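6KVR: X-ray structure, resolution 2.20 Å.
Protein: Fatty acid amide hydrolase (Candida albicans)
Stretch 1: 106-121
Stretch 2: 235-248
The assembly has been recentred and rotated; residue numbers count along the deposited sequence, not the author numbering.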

# COMPACT_ATOMS: atom_id res chain seq x y z
N ALA A 106 -1.80 35.17 -20.96
CA ALA A 106 -1.01 34.54 -22.01
C ALA A 106 -1.38 33.07 -22.16
O ALA A 106 -1.74 32.62 -23.25
CB ALA A 106 0.48 34.70 -21.72
N PHE A 107 -1.34 32.33 -21.05
CA PHE A 107 -1.70 30.92 -21.08
C PHE A 107 -3.15 30.72 -21.52
O PHE A 107 -3.46 29.81 -22.30
CB PHE A 107 -1.45 30.29 -19.71
CG PHE A 107 -0.02 29.94 -19.47
CD1 PHE A 107 0.53 28.81 -20.04
CD2 PHE A 107 0.78 30.75 -18.68
CE1 PHE A 107 1.86 28.50 -19.84
CE2 PHE A 107 2.11 30.45 -18.47
CZ PHE A 107 2.65 29.31 -19.05
N ALA A 108 -4.05 31.59 -21.05
CA ALA A 108 -5.45 31.48 -21.45
C ALA A 108 -5.61 31.62 -22.96
O ALA A 108 -6.35 30.86 -23.60
CB ALA A 108 -6.28 32.54 -20.71
N HIS A 109 -4.93 32.62 -23.54
CA HIS A 109 -4.88 32.77 -24.99
C HIS A 109 -4.32 31.51 -25.64
O HIS A 109 -4.93 30.94 -26.55
CB HIS A 109 -4.03 34.00 -25.34
CG HIS A 109 -4.13 34.45 -26.77
ND1 HIS A 109 -3.61 35.65 -27.20
CD2 HIS A 109 -4.68 33.85 -27.85
CE1 HIS A 109 -3.84 35.77 -28.50
NE2 HIS A 109 -4.49 34.71 -28.92
N ARG A 110 -3.16 31.04 -25.17
CA ARG A 110 -2.53 29.88 -25.79
C ARG A 110 -3.39 28.63 -25.64
O ARG A 110 -3.38 27.77 -26.54
CB ARG A 110 -1.13 29.67 -25.22
CG ARG A 110 -0.21 28.81 -26.10
CD ARG A 110 1.28 28.99 -25.78
NE ARG A 110 2.11 27.94 -26.38
CZ ARG A 110 3.43 27.99 -26.51
NH1 ARG A 110 4.13 29.03 -26.10
NH2 ARG A 110 4.06 26.96 -27.06
N ALA A 111 -4.16 28.52 -24.55
CA ALA A 111 -5.02 27.35 -24.35
C ALA A 111 -6.22 27.38 -25.28
O ALA A 111 -6.67 26.33 -25.75
CB ALA A 111 -5.47 27.25 -22.89
N THR A 112 -6.76 28.57 -25.56
CA THR A 112 -7.88 28.66 -26.51
C THR A 112 -7.43 28.25 -27.91
O THR A 112 -8.16 27.54 -28.62
CB THR A 112 -8.45 30.08 -26.53
OG1 THR A 112 -8.77 30.49 -25.19
CG2 THR A 112 -9.72 30.14 -27.36
N LEU A 113 -6.24 28.70 -28.32
CA LEU A 113 -5.67 28.23 -29.58
C LEU A 113 -5.50 26.71 -29.56
O LEU A 113 -5.92 26.03 -30.50
CB LEU A 113 -4.35 28.95 -29.84
CG LEU A 113 -4.55 30.45 -30.13
CD1 LEU A 113 -3.23 31.22 -30.02
CD2 LEU A 113 -5.25 30.70 -31.47
N ALA A 114 -4.95 26.17 -28.47
CA ALA A 114 -4.80 24.72 -28.35
C ALA A 114 -6.12 23.99 -28.60
O ALA A 114 -6.18 23.04 -29.39
CB ALA A 114 -4.24 24.36 -26.97
N HIS A 115 -7.20 24.44 -27.95
CA HIS A 115 -8.51 23.82 -28.15
C HIS A 115 -8.99 23.94 -29.59
O HIS A 115 -9.56 22.99 -30.14
CB HIS A 115 -9.56 24.43 -27.22
CG HIS A 115 -10.91 23.81 -27.37
ND1 HIS A 115 -11.17 22.50 -27.05
CD2 HIS A 115 -12.08 24.31 -27.85
CE1 HIS A 115 -12.43 22.21 -27.29
NE2 HIS A 115 -13.01 23.30 -27.79
N GLN A 116 -8.80 25.11 -30.21
CA GLN A 116 -9.29 25.32 -31.57
C GLN A 116 -8.64 24.35 -32.56
O GLN A 116 -9.28 23.91 -33.52
CB GLN A 116 -9.04 26.77 -32.00
CG GLN A 116 -10.17 27.36 -32.80
CD GLN A 116 -9.75 28.59 -33.60
OE1 GLN A 116 -8.83 29.31 -33.22
NE2 GLN A 116 -10.43 28.82 -34.71
N PHE A 117 -7.39 23.97 -32.31
CA PHE A 117 -6.70 23.03 -33.18
C PHE A 117 -6.83 21.58 -32.72
O PHE A 117 -7.07 20.70 -33.55
CB PHE A 117 -5.22 23.41 -33.28
CG PHE A 117 -4.96 24.59 -34.19
CD1 PHE A 117 -4.78 24.40 -35.55
CD2 PHE A 117 -4.90 25.88 -33.68
CE1 PHE A 117 -4.52 25.49 -36.40
CE2 PHE A 117 -4.65 26.96 -34.50
CZ PHE A 117 -4.46 26.77 -35.87
N THR A 118 -6.69 21.29 -31.42
CA THR A 118 -6.62 19.90 -30.97
C THR A 118 -7.91 19.36 -30.36
O THR A 118 -8.03 18.14 -30.23
CB THR A 118 -5.50 19.72 -29.96
OG1 THR A 118 -5.80 20.50 -28.79
CG2 THR A 118 -4.16 20.15 -30.56
N ASN A 119 -8.87 20.22 -29.98
CA ASN A 119 -10.12 19.79 -29.33
C ASN A 119 -9.84 19.16 -27.97
O ASN A 119 -10.49 18.20 -27.55
CB ASN A 119 -10.93 18.84 -30.23
CG ASN A 119 -12.38 18.67 -29.77
OD1 ASN A 119 -13.05 19.65 -29.43
ND2 ASN A 119 -12.87 17.43 -29.78
N CYS A 120 -8.88 19.74 -27.25
CA CYS A 120 -8.38 19.19 -26.00
C CYS A 120 -9.19 19.56 -24.76
O CYS A 120 -9.00 18.94 -23.71
CB CYS A 120 -6.92 19.64 -25.80
SG CYS A 120 -6.75 21.43 -25.74
N ALA A 121 -10.10 20.54 -24.83
CA ALA A 121 -10.88 20.95 -23.65
C ALA A 121 -12.26 20.29 -23.63
O ALA A 121 -12.87 20.07 -24.67
CB ALA A 121 -11.03 22.47 -23.61
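Stretch 2, residues 235-248: SGEGAIVGYGGSAI

Stretch 2 is a helix from Ser 235 to about Tyr 243, then a loop. Its helix crosses the helix of stretch 1 at 124°, closer to antiparallel than to parallel, with the axes 9.6 Å apart at their nearest. The order of contacts follows from this direction: Gly 236 lies by Cys 120, Ile 240 by Ala 114, and Gly 245 by Ala 111.

The chief bump is Tyr 243. With chi1 t and chi2 at 86°, its ring drops into a hollow on helix 106-118 bounded by Arg 110, Leu 113, Ala 114 and Phe 117. Ala 114, with only a methyl, leaves the floor open, so that the flat ring can lie close over its backbone: its CA stands 4.0 Å from the centroid of the Tyr 243 ring, over one face, and its CB is 3.5 Å from Tyr 243 CD2.

Arg 110 secures the same place from beside the ring. Its extended side chain passes Tyr 243, with CG 4.0 Å from CE2, and brings two donors to one carbonyl: Arg 110 NE and NH2 both bond Tyr 243 O, at 2.8 and 3.0 Å. That carbonyl, near the end of the helix, meets the guanidinium at its edge, where the N-H groups point.

Just beyond, a Schellman turn closes the helix, Gly 244 N bonding Val 241 O at 2.8 Å and Gly 245 N bonding Ile 240 O at 2.7 Å. Gly 244 has positive phi, and a CB here would strike Arg 110 NH2. Gly 245 lets the backbones come together, its CA 3.9 Å from the CA of Ala 111; a CB would clash with Ile 240 CG1 and be tight against Ala 111 CA. The small methyl of Ala 111 fits here too, its CB 3.3 Å from Gly 245 O and 3.9 Å from Ile 240 CD1. Past the turn, the ring of Phe 107 reaches the departing chain, its CZ 3.8 Å from Ala 247 CB.

At the other end, small residues again allow close approach. Cys 120 O rests 3.4 Å from Gly 236 CA in a CA-H...O contact, a place where a CB would collide with that oxygen. Cys 120 CB packs 3.7 Å from Ala 239 CB. Thr 118 turns its OG1 back to Ala 114 O, a 2.6 Å hydrogen bond that satisfies the hydroxyl beside the apolar Ala 239.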

# COMPACT_ATOMS: atom_id res chain seq x y z
N SER A 235 -6.06 12.56 -22.32
CA SER A 235 -5.89 12.96 -23.72
C SER A 235 -5.65 14.46 -23.86
O SER A 235 -4.68 14.90 -24.51
CB SER A 235 -7.11 12.56 -24.54
OG SER A 235 -7.54 11.28 -24.16
N GLY A 236 -6.55 15.27 -23.29
CA GLY A 236 -6.43 16.71 -23.42
C GLY A 236 -5.22 17.26 -22.70
O GLY A 236 -4.69 18.30 -23.09
N GLU A 237 -4.77 16.59 -21.63
CA GLU A 237 -3.56 17.03 -20.94
C GLU A 237 -2.35 16.97 -21.86
O GLU A 237 -1.56 17.91 -21.93
CB GLU A 237 -3.33 16.21 -19.67
CG GLU A 237 -4.42 16.47 -18.62
CD GLU A 237 -4.47 17.94 -18.24
OE1 GLU A 237 -3.40 18.59 -18.24
OE2 GLU A 237 -5.58 18.46 -18.00
N GLY A 238 -2.16 15.85 -22.57
CA GLY A 238 -1.04 15.75 -23.48
C GLY A 238 -1.08 16.80 -24.58
O GLY A 238 -0.06 17.43 -24.89
N ALA A 239 -2.26 17.02 -25.16
CA ALA A 239 -2.38 18.02 -26.21
C ALA A 239 -2.05 19.42 -25.68
O ALA A 239 -1.25 20.14 -26.27
CB ALA A 239 -3.79 17.99 -26.82
N ILE A 240 -2.65 19.80 -24.55
CA ILE A 240 -2.53 21.19 -24.11
C ILE A 240 -1.14 21.46 -23.54
O ILE A 240 -0.58 22.55 -23.73
CB ILE A 240 -3.64 21.55 -23.10
CG1 ILE A 240 -3.63 23.05 -22.81
CG2 ILE A 240 -3.45 20.82 -21.76
CD1 ILE A 240 -4.82 23.52 -22.00
N VAL A 241 -0.55 20.49 -22.85
CA VAL A 241 0.81 20.69 -22.35
C VAL A 241 1.79 20.70 -23.52
O VAL A 241 2.62 21.61 -23.64
CB VAL A 241 1.16 19.61 -21.30
CG1 VAL A 241 2.63 19.71 -20.87
CG2 VAL A 241 0.25 19.75 -20.08
N GLY A 242 1.68 19.73 -24.44
CA GLY A 242 2.55 19.71 -25.61
C GLY A 242 2.48 20.98 -26.45
O GLY A 242 3.47 21.40 -27.04
N TYR A 243 1.30 21.61 -26.51
CA TYR A 243 1.11 22.88 -27.17
C TYR A 243 1.57 24.07 -26.33
O TYR A 243 1.71 25.17 -26.88
CB TYR A 243 -0.37 23.06 -27.52
CG TYR A 243 -0.69 24.16 -28.52
CD1 TYR A 243 -0.64 23.91 -29.89
CD2 TYR A 243 -1.07 25.42 -28.10
CE1 TYR A 243 -0.95 24.90 -30.82
CE2 TYR A 243 -1.39 26.43 -29.03
CZ TYR A 243 -1.33 26.16 -30.38
OH TYR A 243 -1.64 27.15 -31.29
N GLY A 244 1.77 23.90 -25.03
CA GLY A 244 2.07 25.02 -24.16
C GLY A 244 0.86 25.78 -23.66
O GLY A 244 1.03 26.87 -23.10
N GLY A 245 -0.34 25.24 -23.84
CA GLY A 245 -1.55 25.90 -23.38
C GLY A 245 -1.70 25.98 -21.88
O GLY A 245 -2.59 26.68 -21.40
N SER A 246 -0.87 25.26 -21.12
CA SER A 246 -0.79 25.45 -19.69
C SER A 246 0.65 25.19 -19.26
O SER A 246 1.44 24.63 -20.01
CB SER A 246 -1.78 24.54 -18.94
OG SER A 246 -1.39 23.18 -19.04
N ALA A 247 0.96 25.57 -18.02
CA ALA A 247 2.32 25.41 -17.51
C ALA A 247 2.58 24.02 -16.93
O ALA A 247 3.71 23.50 -17.02
CB ALA A 247 2.61 26.48 -16.45
N ILE A 248 1.58 23.42 -16.28
CA ILE A 248 1.63 22.05 -15.80
C ILE A 248 0.25 21.44 -16.00
O ILE A 248 -0.77 22.13 -15.91
CB ILE A 248 2.04 21.94 -14.31
CG1 ILE A 248 3.30 22.74 -14.02
CG2 ILE A 248 2.27 20.48 -13.91
CD1 ILE A 248 3.73 22.73 -12.56